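Local coordinates for ubiquitin domain-containing protein DSK2,putative (Plasmodium falciparum, PDB 6JL3) that probably acts as a ubiquitin shuttle factor, its ubiquitin-like domain being recognised by receptors of the proteasome that take up ubiquitinated proteins, at residues A[3-8]-A[19-24]; A[8-13]-A[70-75]; A[29-34]-A[45-50]. All blocks are in the same frame, centred on the assembly; numbering follows the deposited sequence.

Contact 1 (A[3-8]-A[19-24])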
ATOM      1  N   MET A   3       7.203  15.995  -3.401  1.00 31.96           N
ATOM      2  CA  MET A   3       6.245  15.632  -4.439  1.00 29.20           C
ATOM      3  C   MET A   3       5.614  14.283  -4.141  1.00 23.29           C
ATOM      4  O   MET A   3       6.274  13.353  -3.665  1.00 25.57           O
ATOM      5  CB  MET A   3       6.918  15.593  -5.809  1.00 32.94           C
ATOM      6  CG  MET A   3       7.294  16.961  -6.347  1.00 35.07           C
ATOM      7  SD  MET A   3       6.149  17.593  -7.586  0.50 37.62           S
ATOM      8  CE  MET A   3       6.506  16.507  -8.965  1.00 37.87           C
ATOM      9  N   VAL A   4       4.326  14.176  -4.437  1.00 18.54           N
ATOM     10  CA  VAL A   4       3.574  12.972  -4.124  1.00 15.28           C
ATOM     11  C   VAL A   4       3.015  12.362  -5.404  1.00 13.92           C
ATOM     12  O   VAL A   4       2.853  13.025  -6.433  1.00 17.18           O
ATOM     13  CB  VAL A   4       2.456  13.225  -3.089  1.00 17.35           C
ATOM     14  CG1 VAL A   4       3.054  13.509  -1.716  1.00 17.74           C
ATOM     15  CG2 VAL A   4       1.555  14.377  -3.534  1.00 18.26           C
ATOM     16  N   ILE A   5       2.747  11.059  -5.320  1.00 12.23           N
ATOM     17  CA  ILE A   5       2.078  10.288  -6.353  1.00 11.68           C
ATOM     18  C   ILE A   5       0.820   9.687  -5.732  1.00 11.74           C
ATOM     19  O   ILE A   5       0.733   9.491  -4.520  1.00 12.96           O
ATOM     20  CB  ILE A   5       2.989   9.177  -6.934  1.00 11.68           C
ATOM     21  CG1 ILE A   5       3.336   8.134  -5.865  1.00 11.31           C
ATOM     22  CG2 ILE A   5       4.256   9.783  -7.544  1.00 13.41           C
ATOM     23  CD1 ILE A   5       3.893   6.827  -6.440  1.00 12.96           C
ATOM     24  N   ASN A   6      -0.153   9.373  -6.578  1.00 11.35           N
ATOM     25  CA  ASN A   6      -1.361   8.710  -6.114  1.00 11.06           C
ATOM     26  C   ASN A   6      -1.222   7.201  -6.255  1.00 11.41           C
ATOM     27  O   ASN A   6      -0.752   6.698  -7.278  1.00 13.98           O
ATOM     28  CB  ASN A   6      -2.578   9.173  -6.919  1.00 13.92           C
ATOM     29  CG  ASN A   6      -2.977  10.594  -6.603  1.00 20.66           C
ATOM     30  OD1 ASN A   6      -3.091  10.977  -5.437  1.00 22.13           O
ATOM     31  ND2 ASN A   6      -3.184  11.390  -7.643  0.66 23.37           N
ATOM     32  N   VAL A   7      -1.627   6.485  -5.212  1.00  9.95           N
ATOM     33  CA  VAL A   7      -1.732   5.034  -5.237  1.00 10.80           C
ATOM     34  C   VAL A   7      -3.121   4.661  -4.740  1.00 10.18           C
ATOM     35  O   VAL A   7      -3.574   5.159  -3.700  1.00 11.22           O
ATOM     36  CB  VAL A   7      -0.647   4.358  -4.379  1.00 12.38           C
ATOM     37  CG1 VAL A   7      -0.830   2.846  -4.364  1.00 13.78           C
ATOM     38  CG2 VAL A   7       0.737   4.740  -4.896  1.00 14.73           C
ATOM     39  N   SER A   8      -3.804   3.810  -5.494  1.00 10.09           N
ATOM     40  CA  SER A   8      -5.130   3.339  -5.143  1.00 10.38           C
ATOM     41  C   SER A   8      -5.036   1.941  -4.553  1.00 10.53           C
ATOM     42  O   SER A   8      -4.164   1.151  -4.918  1.00 12.17           O
ATOM     43  CB  SER A   8      -6.028   3.312  -6.377  1.00 13.20           C
ATOM     44  OG  SER A   8      -6.241   4.619  -6.867  1.00 15.12           O
ATOM     45  N   VAL A  19      -4.594   7.294  -1.936  1.00 10.55           N
ATOM     46  CA  VAL A  19      -3.772   8.187  -1.132  1.00 10.68           C
ATOM     47  C   VAL A  19      -2.683   8.809  -1.996  1.00  9.93           C
ATOM     48  O   VAL A  19      -2.272   8.258  -3.016  1.00 12.76           O
ATOM     49  CB  VAL A  19      -3.147   7.488   0.096  1.00 11.78           C
ATOM     50  CG1 VAL A  19      -4.193   7.284   1.171  1.00 13.40           C
ATOM     51  CG2 VAL A  19      -2.501   6.163  -0.300  1.00 12.93           C
ATOM     52  N   ALA A  20      -2.215   9.972  -1.561  1.00 10.02           N
ATOM     53  CA  ALA A  20      -1.090  10.661  -2.179  1.00 10.29           C
ATOM     54  C   ALA A  20       0.106  10.501  -1.253  1.00 10.53           C
ATOM     55  O   ALA A  20       0.068  10.954  -0.105  1.00 11.63           O
ATOM     56  CB  ALA A  20      -1.414  12.140  -2.391  1.00 13.36           C
ATOM     57  N   ILE A  21       1.152   9.847  -1.750  1.00 11.41           N
ATOM     58  CA  ILE A  21       2.284   9.441  -0.935  1.00 11.70           C
ATOM     59  C   ILE A  21       3.585   9.859  -1.610  1.00 12.52           C
ATOM     60  O   ILE A  21       3.656  10.017  -2.833  1.00 12.98           O
ATOM     61  CB  ILE A  21       2.271   7.915  -0.698  1.00 12.10           C
ATOM     62  CG1 ILE A  21       2.361   7.154  -2.027  1.00 13.58           C
ATOM     63  CG2 ILE A  21       1.014   7.506   0.047  1.00 14.99           C
ATOM     64  CD1 ILE A  21       2.587   5.665  -1.860  1.00 18.03           C
ATOM     65  N   GLU A  22       4.622  10.026  -0.803  1.00 13.85           N
ATOM     66  CA  GLU A  22       5.963  10.171  -1.354  1.00 16.38           C
ATOM     67  C   GLU A  22       6.416   8.818  -1.886  1.00 16.11           C
ATOM     68  O   GLU A  22       6.273   7.811  -1.190  1.00 17.33           O
ATOM     69  CB  GLU A  22       6.924  10.641  -0.283  1.00 17.80           C
ATOM     70  CG  GLU A  22       6.809  12.108  -0.009  1.00 22.78           C
ATOM     71  CD  GLU A  22       5.988  12.405   1.224  0.70 26.94           C
ATOM     72  OE1 GLU A  22       5.748  13.600   1.482  0.84 31.78           O
ATOM     73  OE2 GLU A  22       5.583  11.457   1.936  0.48 26.21           O
ATOM     74  N   PRO A  23       6.970   8.752  -3.105  1.00 16.97           N
ATOM     75  CA  PRO A  23       7.262   7.437  -3.702  1.00 19.99           C
ATOM     76  C   PRO A  23       8.352   6.647  -2.999  1.00 20.78           C
ATOM     77  O   PRO A  23       8.472   5.445  -3.269  1.00 23.65           O
ATOM     78  CB  PRO A  23       7.654   7.773  -5.149  1.00 22.76           C
ATOM     79  CG  PRO A  23       7.992   9.218  -5.144  1.00 22.01           C
ATOM     80  CD  PRO A  23       7.158   9.854  -4.064  1.00 20.72           C
ATOM     81  N   ASP A  24       9.133   7.260  -2.109  1.00 19.88           N
ATOM     82  CA  ASP A  24      10.238   6.564  -1.458  1.00 21.02           C
ATOM     83  C   ASP A  24       9.949   6.169  -0.011  1.00 20.80           C
ATOM     84  O   ASP A  24      10.866   5.729   0.688  1.00 21.63           O
ATOM     85  CB  ASP A  24      11.532   7.378  -1.553  1.00 24.99           C
ATOM     86  CG  ASP A  24      11.389   8.792  -1.025  1.00 29.95           C
ATOM     87  OD1 ASP A  24      10.256   9.231  -0.728  0.87 31.12           O
ATOM     88  OD2 ASP A  24      12.433   9.471  -0.915  1.00 33.43           O
TER
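Side chains leave this two-stranded ribbon on two faces. On the inner one, Ile5 and Ile21 sit as a hydrogen-bonded antiparallel pair and cross obliquely, CG1 of Ile5 lying 4.1 Å from CG1 of Ile21. Both hold CG1 in the crowded position between backbone N and carbonyl carbon (chi1 64° and 61°), and both chains then run on extended. They part at their tips: CD1 of Ile21 swings to CG2 of Val7, 3.7 Å away, whereas CD1 of Ile5 reaches CB of Pro23 at 4.1 Å. Strands 5-11 and 15-21 form the N-terminal beta hairpin of the ubiquitin fold, and this apolar face is turned to helix 27-35, whose Leu30 and Ile33 meet Ile21. Four backbone hydrogen bonds tie the ribbon, paired between Ile5 and Ile21 and between Val7 and Val19; the bond from Ile5 N to Ile21 O measures 2.8 Å and is nearly straight (169°). On the outer, exposed face the CB of Ala20 sits between two side chains of segment 3-8, OD1 of Asn6 at 3.7 Å and CG2 of Val4 at 3.9 Å, Val4 lying just ahead of the strand.

Contact 2 (A[8-13]-A[70-75])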
ATOM      1  N   SER A   8      -3.804   3.810  -5.494  1.00 10.09           N
ATOM      2  CA  SER A   8      -5.130   3.339  -5.143  1.00 10.38           C
ATOM      3  C   SER A   8      -5.036   1.941  -4.553  1.00 10.53           C
ATOM      4  O   SER A   8      -4.164   1.151  -4.918  1.00 12.17           O
ATOM      5  CB  SER A   8      -6.028   3.312  -6.377  1.00 13.20           C
ATOM      6  OG  SER A   8      -6.241   4.619  -6.867  1.00 15.12           O
ATOM      7  N   PHE A   9      -5.953   1.644  -3.640  1.00  9.84           N
ATOM      8  CA  PHE A   9      -6.030   0.344  -3.000  1.00 10.08           C
ATOM      9  C   PHE A   9      -7.400  -0.273  -3.211  1.00 10.88           C
ATOM     10  O   PHE A   9      -8.431   0.392  -3.041  1.00 13.51           O
ATOM     11  CB  PHE A   9      -5.766   0.459  -1.507  1.00 10.81           C
ATOM     12  CG  PHE A   9      -4.342   0.690  -1.202  1.00 11.43           C
ATOM     13  CD1 PHE A   9      -3.836   1.973  -1.194  1.00 13.43           C
ATOM     14  CD2 PHE A   9      -3.488  -0.375  -0.981  1.00 14.16           C
ATOM     15  CE1 PHE A   9      -2.514   2.192  -0.945  1.00 16.57           C
ATOM     16  CE2 PHE A   9      -2.163  -0.162  -0.724  1.00 14.61           C
ATOM     17  CZ  PHE A   9      -1.675   1.124  -0.710  1.00 14.78           C
ATOM     18  N   LYS A  10      -7.397  -1.548  -3.581  1.00 10.32           N
ATOM     19  CA  LYS A  10      -8.573  -2.401  -3.551  1.00 11.00           C
ATOM     20  C   LYS A  10      -8.416  -3.318  -2.351  1.00 10.40           C
ATOM     21  O   LYS A  10      -7.434  -4.072  -2.265  1.00 11.99           O
ATOM     22  CB  LYS A  10      -8.685  -3.195  -4.845  1.00 12.48           C
ATOM     23  CG  LYS A  10      -9.033  -2.311  -6.025  1.00 15.20           C
ATOM     24  CD  LYS A  10      -9.126  -3.099  -7.308  1.00 20.55           C
ATOM     25  CE  LYS A  10      -9.759  -2.282  -8.427  1.00 24.88           C
ATOM     26  NZ  LYS A  10      -9.999  -3.130  -9.633  1.00 29.97           N
ATOM     27  N   VAL A  11      -9.359  -3.223  -1.417  1.00 10.21           N
ATOM     28  CA  VAL A  11      -9.296  -3.912  -0.138  1.00 10.67           C
ATOM     29  C   VAL A  11     -10.405  -4.950  -0.080  1.00 11.05           C
ATOM     30  O   VAL A  11     -11.527  -4.703  -0.544  1.00 11.50           O
ATOM     31  CB  VAL A  11      -9.460  -2.903   1.017  1.00 11.38           C
ATOM     32  CG1 VAL A  11      -9.204  -3.571   2.355  1.00 12.94           C
ATOM     33  CG2 VAL A  11      -8.561  -1.693   0.813  1.00 13.24           C
ATOM     34  N   THR A  12     -10.098  -6.103   0.527  1.00 11.02           N
ATOM     35  CA  THR A  12     -11.097  -7.146   0.710  1.00 11.79           C
ATOM     36  C   THR A  12     -12.379  -6.551   1.280  1.00 11.85           C
ATOM     37  O   THR A  12     -12.352  -5.657   2.135  1.00 13.06           O
ATOM     38  CB  THR A  12     -10.577  -8.210   1.680  1.00 14.16           C
ATOM     39  OG1 THR A  12      -9.291  -8.663   1.264  1.00 15.14           O
ATOM     40  CG2 THR A  12     -11.510  -9.413   1.725  1.00 16.64           C
ATOM     41  N   GLY A  13     -13.512  -7.057   0.804  1.00 12.62           N
ATOM     42  CA  GLY A  13     -14.797  -6.544   1.217  1.00 13.38           C
ATOM     43  C   GLY A  13     -15.324  -5.412   0.377  1.00 15.04           C
ATOM     44  O   GLY A  13     -16.198  -4.672   0.844  1.00 16.47           O
ATOM     45  N   THR A  70      -2.506   0.780  -8.843  1.00 10.36           N
ATOM     46  CA  THR A  70      -3.408   0.162  -7.886  1.00 11.15           C
ATOM     47  C   THR A  70      -2.709  -1.029  -7.243  1.00 11.00           C
ATOM     48  O   THR A  70      -2.029  -1.805  -7.915  1.00 14.55           O
ATOM     49  CB  THR A  70      -4.710  -0.293  -8.566  1.00 14.04           C
ATOM     50  OG1 THR A  70      -5.376   0.849  -9.121  0.70 11.48           O
ATOM     51  CG2 THR A  70      -5.637  -0.987  -7.577  1.00 16.28           C
ATOM     52  N   MET A  71      -2.853  -1.143  -5.931  1.00  9.33           N
ATOM     53  CA  MET A  71      -2.391  -2.284  -5.164  1.00  9.47           C
ATOM     54  C   MET A  71      -3.595  -2.930  -4.496  1.00  9.44           C
ATOM     55  O   MET A  71      -4.662  -2.324  -4.368  1.00 10.57           O
ATOM     56  CB  MET A  71      -1.402  -1.843  -4.084  1.00 10.77           C
ATOM     57  CG  MET A  71      -0.222  -1.059  -4.623  1.00 11.04           C
ATOM     58  SD  MET A  71       1.046  -0.808  -3.373  1.00 12.36           S
ATOM     59  CE  MET A  71       2.276   0.108  -4.293  1.00 12.78           C
ATOM     60  N   HIS A  72      -3.425  -4.174  -4.069  1.00  8.79           N
ATOM     61  CA  HIS A  72      -4.438  -4.844  -3.277  1.00  9.08           C
ATOM     62  C   HIS A  72      -3.981  -4.930  -1.834  1.00  9.20           C
ATOM     63  O   HIS A  72      -2.796  -5.113  -1.550  1.00 10.74           O
ATOM     64  CB  HIS A  72      -4.746  -6.239  -3.806  1.00 11.30           C
ATOM     65  CG  HIS A  72      -5.515  -6.231  -5.079  1.00 12.91           C
ATOM     66  ND1 HIS A  72      -4.935  -5.936  -6.293  1.00 14.89           N
ATOM     67  CD2 HIS A  72      -6.823  -6.466  -5.334  1.00 15.90           C
ATOM     68  CE1 HIS A  72      -5.849  -6.003  -7.244  1.00 19.18           C
ATOM     69  NE2 HIS A  72      -7.005  -6.323  -6.688  1.00 19.81           N
ATOM     70  N   LEU A  73      -4.929  -4.794  -0.930  1.00  9.19           N
ATOM     71  CA  LEU A  73      -4.697  -4.946   0.499  1.00  9.32           C
ATOM     72  C   LEU A  73      -5.583  -6.075   1.000  1.00  9.47           C
ATOM     73  O   LEU A  73      -6.813  -6.023   0.853  1.00 10.70           O
ATOM     74  CB  LEU A  73      -5.013  -3.637   1.219  1.00 10.94           C
ATOM     75  CG  LEU A  73      -4.798  -3.638   2.722  1.00 11.67           C
ATOM     76  CD1 LEU A  73      -3.346  -3.870   3.068  1.00 16.06           C
ATOM     77  CD2 LEU A  73      -5.291  -2.315   3.283  1.00 14.32           C
ATOM     78  N   VAL A  74      -4.957  -7.103   1.565  1.00  9.98           N
ATOM     79  CA  VAL A  74      -5.658  -8.260   2.097  1.00 10.83           C
ATOM     80  C   VAL A  74      -5.192  -8.499   3.530  1.00 11.53           C
ATOM     81  O   VAL A  74      -4.191  -7.942   3.987  1.00 12.27           O
ATOM     82  CB  VAL A  74      -5.475  -9.524   1.224  1.00 11.70           C
ATOM     83  CG1 VAL A  74      -5.927  -9.245  -0.208  1.00 12.39           C
ATOM     84  CG2 VAL A  74      -4.044 -10.025   1.255  1.00 12.39           C
ATOM     85  N   ARG A  75      -5.955  -9.320   4.241  1.00 13.33           N
ATOM     86  CA  ARG A  75      -5.628  -9.704   5.600  1.00 15.39           C
ATOM     87  C   ARG A  75      -4.816 -10.989   5.604  1.00 19.21           C
ATOM     88  O   ARG A  75      -5.043 -11.889   4.791  1.00 26.44           O
ATOM     89  CB  ARG A  75      -6.900  -9.979   6.391  1.00 21.40           C
ATOM     90  CG  ARG A  75      -7.665  -8.783   6.875  1.00 27.62           C
ATOM     91  CD  ARG A  75      -8.781  -9.238   7.816  1.00 30.67           C
ATOM     92  NE  ARG A  75      -9.627  -8.108   8.174  1.00 32.36           N
ATOM     93  CZ  ARG A  75      -9.453  -7.350   9.249  1.00 34.10           C
ATOM     94  NH1 ARG A  75      -8.475  -7.607  10.107  1.00 31.63           N
ATOM     95  NH2 ARG A  75     -10.269  -6.330   9.468  1.00 36.00           N
TER
HETATM   96  O   HOH W   1      -8.336 -10.458   3.154  1.00 20.37           O
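Backbone hydrogen bonds set the register of strands 8-11 and 70-75, which run parallel at 34° between their directions. Met71 is gripped at both ends: its N gives a bond of 2.8 Å to Ser8 O, and its O takes one from Lys10 N. The ladder continues from Leu73 N to Lys10 O, the donor lying 28° above that carbonyl plane, and fades in a weak bond of 3.3 Å from Thr12 N to Leu73 O. CA-H groups supplement it, Phe9 CA approaching Met71 O and Thr70 CA approaching Ser8 O.

Apolar packing fills one face. Phe9 and Met71 lie side by side, CE2 of the ring 3.8 Å from CB of Met71; the extended methionine chain brings SD to 5.0 Å from the Phe9 ring centroid, an oblique Met-aromatic contact. Further along, CG2 of Val11 meets CB of Leu73 at 4.1 Å. Leu30 and Cys34 of helix 27-35 pack against this face.

Polar side chains occupy the other face. The extended Lys10 chain runs alongside His72, its CB 3.8 Å from CD2 of the imidazole, and its CG brushes CG2 of Thr70. Ser8 OG bonds instead to Thr18 OG1. Where the ladder weakens, a water joins Thr12 OG1, 2.8 Å away, to Arg75 N.

Pairing of the first strand with the last, parallel and central in a mixed sheet whose apolar face is covered by a helix, is the hallmark of the ubiquitin-like beta-grasp fold.

Contact 3 (A[29-34]-A[45-50])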
ATOM      1  N   ASP A  29       5.720   2.141   6.197  1.00 11.44           N
ATOM      2  CA  ASP A  29       5.097   3.465   6.182  1.00 12.16           C
ATOM      3  C   ASP A  29       3.745   3.412   5.476  1.00 10.96           C
ATOM      4  O   ASP A  29       2.770   4.034   5.919  1.00 11.12           O
ATOM      5  CB  ASP A  29       5.973   4.478   5.430  1.00 13.23           C
ATOM      6  CG  ASP A  29       7.230   4.901   6.175  0.63 11.28           C
ATOM      7  OD1 ASP A  29       7.255   4.902   7.417  0.71 12.73           O
ATOM      8  OD2 ASP A  29       8.212   5.273   5.484  0.74 13.57           O
ATOM      9  N   LEU A  30       3.694   2.714   4.336  1.00 10.14           N
ATOM     10  CA  LEU A  30       2.462   2.603   3.563  1.00 10.11           C
ATOM     11  C   LEU A  30       1.395   1.826   4.323  1.00  9.52           C
ATOM     12  O   LEU A  30       0.219   2.193   4.275  1.00 10.22           O
ATOM     13  CB  LEU A  30       2.781   1.968   2.211  1.00 10.52           C
ATOM     14  CG  LEU A  30       1.626   1.872   1.222  1.00 11.05           C
ATOM     15  CD1 LEU A  30       1.056   3.253   0.930  1.00 12.68           C
ATOM     16  CD2 LEU A  30       2.068   1.187  -0.062  1.00 12.45           C
ATOM     17  N   LYS A  31       1.774   0.766   5.043  1.00  9.77           N
ATOM     18  CA  LYS A  31       0.812   0.058   5.882  1.00 10.40           C
ATOM     19  C   LYS A  31       0.249   0.971   6.966  1.00 10.31           C
ATOM     20  O   LYS A  31      -0.944   0.907   7.289  1.00 10.30           O
ATOM     21  CB  LYS A  31       1.454  -1.173   6.517  1.00 10.57           C
ATOM     22  CG  LYS A  31       1.753  -2.300   5.545  1.00 10.95           C
ATOM     23  CD  LYS A  31       2.369  -3.500   6.251  1.00 11.79           C
ATOM     24  CE  LYS A  31       2.497  -4.674   5.300  1.00 13.33           C
ATOM     25  NZ  LYS A  31       3.239  -5.803   5.916  1.00 15.57           N
ATOM     26  N   LYS A  32       1.093   1.814   7.564  1.00 10.27           N
ATOM     27  CA  LYS A  32       0.605   2.754   8.569  1.00 10.76           C
ATOM     28  C   LYS A  32      -0.426   3.703   7.969  1.00 11.28           C
ATOM     29  O   LYS A  32      -1.440   4.015   8.608  1.00 11.76           O
ATOM     30  CB  LYS A  32       1.771   3.510   9.208  1.00 11.60           C
ATOM     31  CG  LYS A  32       2.624   2.617  10.097  1.00 13.78           C
ATOM     32  CD  LYS A  32       3.924   3.278  10.502  1.00 16.73           C
ATOM     33  CE  LYS A  32       4.692   2.374  11.451  1.00 18.55           C
ATOM     34  NZ  LYS A  32       6.002   2.963  11.843  0.53 18.81           N
ATOM     35  N   ILE A  33      -0.196   4.160   6.734  1.00 10.19           N
ATOM     36  CA  ILE A  33      -1.190   4.964   6.032  1.00 10.86           C
ATOM     37  C   ILE A  33      -2.470   4.160   5.826  1.00 10.57           C
ATOM     38  O   ILE A  33      -3.581   4.645   6.079  1.00 10.91           O
ATOM     39  CB  ILE A  33      -0.615   5.473   4.697  1.00 11.18           C
ATOM     40  CG1 ILE A  33       0.496   6.500   4.937  1.00 11.90           C
ATOM     41  CG2 ILE A  33      -1.724   6.069   3.834  1.00 11.90           C
ATOM     42  CD1 ILE A  33       1.289   6.856   3.686  1.00 13.55           C
ATOM     43  N   CYS A  34      -2.345   2.915   5.367  1.00 10.21           N
ATOM     44  CA  CYS A  34      -3.524   2.092   5.118  1.00 10.33           C
ATOM     45  C   CYS A  34      -4.345   1.908   6.388  1.00 10.66           C
ATOM     46  O   CYS A  34      -5.585   1.923   6.344  1.00 10.78           O
ATOM     47  CB  CYS A  34      -3.121   0.734   4.550  1.00 10.69           C
ATOM     48  SG  CYS A  34      -2.583   0.766   2.841  1.00 12.16           S
ATOM     49  N   GLN A  45      -1.918  -6.691   7.798  1.00 11.36           N
ATOM     50  CA  GLN A  45      -1.998  -6.290   6.407  1.00 10.45           C
ATOM     51  C   GLN A  45      -0.979  -7.012   5.547  1.00 10.85           C
ATOM     52  O   GLN A  45       0.189  -7.169   5.930  1.00 12.04           O
ATOM     53  CB  GLN A  45      -1.699  -4.807   6.274  1.00 10.34           C
ATOM     54  CG  GLN A  45      -2.731  -3.888   6.827  1.00 10.57           C
ATOM     55  CD  GLN A  45      -2.349  -2.438   6.650  1.00 10.92           C
ATOM     56  OE1 GLN A  45      -1.595  -2.081   5.741  1.00 11.42           O
ATOM     57  NE2 GLN A  45      -2.854  -1.586   7.530  1.00 12.46           N
ATOM     58  N   ARG A  46      -1.406  -7.381   4.343  1.00  9.83           N
ATOM     59  CA  ARG A  46      -0.491  -7.821   3.293  1.00 10.07           C
ATOM     60  C   ARG A  46      -0.784  -6.966   2.068  1.00 10.09           C
ATOM     61  O   ARG A  46      -1.929  -6.938   1.585  1.00 10.51           O
ATOM     62  CB  ARG A  46      -0.688  -9.311   2.988  1.00 11.20           C
ATOM     63  CG  ARG A  46      -0.509 -10.224   4.200  1.00 13.23           C
ATOM     64  CD  ARG A  46       0.925 -10.218   4.729  1.00 15.48           C
ATOM     65  NE  ARG A  46       1.091 -11.113   5.874  1.00 16.14           N
ATOM     66  CZ  ARG A  46       0.993 -10.738   7.144  1.00 19.25           C
ATOM     67  NH1 ARG A  46       0.732  -9.478   7.457  1.00 19.75           N
ATOM     68  NH2 ARG A  46       1.161 -11.630   8.111  1.00 22.50           N
ATOM     69  N   ILE A  47       0.223  -6.223   1.603  1.00  9.14           N
ATOM     70  CA  ILE A  47       0.096  -5.396   0.409  1.00  9.05           C
ATOM     71  C   ILE A  47       0.613  -6.188  -0.783  1.00  9.23           C
ATOM     72  O   ILE A  47       1.769  -6.647  -0.789  1.00  9.66           O
ATOM     73  CB  ILE A  47       0.818  -4.051   0.567  1.00  9.51           C
ATOM     74  CG1 ILE A  47       0.206  -3.253   1.722  1.00 11.89           C
ATOM     75  CG2 ILE A  47       0.752  -3.280  -0.749  1.00 10.66           C
ATOM     76  CD1 ILE A  47       0.871  -1.914   1.991  1.00 12.68           C
ATOM     77  N   ILE A  48      -0.249  -6.355  -1.788  1.00  8.91           N
ATOM     78  CA  ILE A  48       0.026  -7.174  -2.963  1.00  9.08           C
ATOM     79  C   ILE A  48       0.185  -6.242  -4.157  1.00  8.82           C
ATOM     80  O   ILE A  48      -0.708  -5.444  -4.453  1.00  9.29           O
ATOM     81  CB  ILE A  48      -1.110  -8.183  -3.232  1.00 10.84           C
ATOM     82  CG1 ILE A  48      -1.533  -8.904  -1.943  1.00 12.77           C
ATOM     83  CG2 ILE A  48      -0.708  -9.112  -4.385  1.00 12.23           C
ATOM     84  CD1 ILE A  48      -0.465  -9.666  -1.241  1.00 14.64           C
ATOM     85  N   PHE A  49       1.309  -6.368  -4.854  1.00  9.35           N
ATOM     86  CA  PHE A  49       1.644  -5.493  -5.975  1.00  9.24           C
ATOM     87  C   PHE A  49       2.646  -6.229  -6.847  1.00  9.47           C
ATOM     88  O   PHE A  49       3.582  -6.854  -6.328  1.00  9.55           O
ATOM     89  CB  PHE A  49       2.239  -4.189  -5.438  1.00 10.13           C
ATOM     90  CG  PHE A  49       2.646  -3.195  -6.497  1.00 10.00           C
ATOM     91  CD1 PHE A  49       1.712  -2.617  -7.349  1.00 11.26           C
ATOM     92  CD2 PHE A  49       3.966  -2.789  -6.599  1.00 11.01           C
ATOM     93  CE1 PHE A  49       2.105  -1.684  -8.300  1.00 11.99           C
ATOM     94  CE2 PHE A  49       4.361  -1.857  -7.536  1.00 13.95           C
ATOM     95  CZ  PHE A  49       3.430  -1.306  -8.388  1.00 13.14           C
ATOM     96  N   LYS A  50       2.419  -6.201  -8.159  1.00 10.22           N
ATOM     97  CA  LYS A  50       3.316  -6.865  -9.112  1.00 10.57           C
ATOM     98  C   LYS A  50       3.552  -8.329  -8.745  1.00 11.47           C
ATOM     99  O   LYS A  50       4.663  -8.861  -8.868  1.00 12.81           O
ATOM    100  CB  LYS A  50       4.630  -6.095  -9.274  1.00 11.96           C
ATOM    101  CG  LYS A  50       4.439  -4.757  -9.966  1.00 12.51           C
ATOM    102  CD  LYS A  50       5.768  -4.058 -10.187  1.00 14.05           C
ATOM    103  CE  LYS A  50       5.618  -2.812 -11.045  1.00 16.96           C
ATOM    104  NZ  LYS A  50       6.936  -2.131 -11.231  1.00 18.92           N
TER
HETATM  105  O   HOH W   2       2.871  -6.724   2.717  1.00 14.44           O
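Helix 29-34 crosses strand 45-49 with 113° between their directions, and the axes approach no nearer than 9.7 Å, so side chains bridge the gap. Lys31 and Gln45 run antiparallel alongside one another, each extended beyond CG. The Gln45 amide reaches the helix backbone: NE2 donates to Lys31 O over 3.1 Å, a bent bond (145°) with the donor above the carbonyl plane. NE2 also bonds to Ile40 O, so two carbonyls fix the amide's rotation and direct OE1 toward CB of Lys31, 3.3 Å away, and CB of Cys34. In return, NZ of Lys31 approaches Gln45 O at 3.3 Å, a weak hydrogen bond; its stronger partner is Asp56, in a salt bridge. That bridge should ease repulsion between Lys31 NZ and the like-charged Arg46, whose NH1 is 4.7 Å away. NH1 itself bonds to Gln45 O at 2.8 Å, from well above the carbonyl plane, and to Glu43 O. A water accepts from Ile47 N at 2.9 Å and, weakly, from the lysine NZ. Deeper in, CD1 of Ile47 is wedged between CG of Lys31, 3.7 Å away, and CD2 of Leu30. A helix packed obliquely across the sheet's concave face gives the beta-grasp fold its name.

All three contacts serve one small core but sample different depths of it. Contacts 1 and 2 are both partly buried, each with an exposed face, whereas contact 3 is buried and lies near the chain's centre. Contacts 1 and 2 both use strand 5-11, share Ser8 and rely on backbone ladders, antiparallel in one and parallel in the other; contact 3 joins helix to sheet through side chains and has no backbone-to-backbone bond. Their apolar faces merge: Val7 meets Met71, Val19 meets Ile33, and Met71 packs on Ile47. Strands 70-75 and 45-49 are sheet neighbours, carrying contact 2 into contact 3, where polar groups accompany the buried packing.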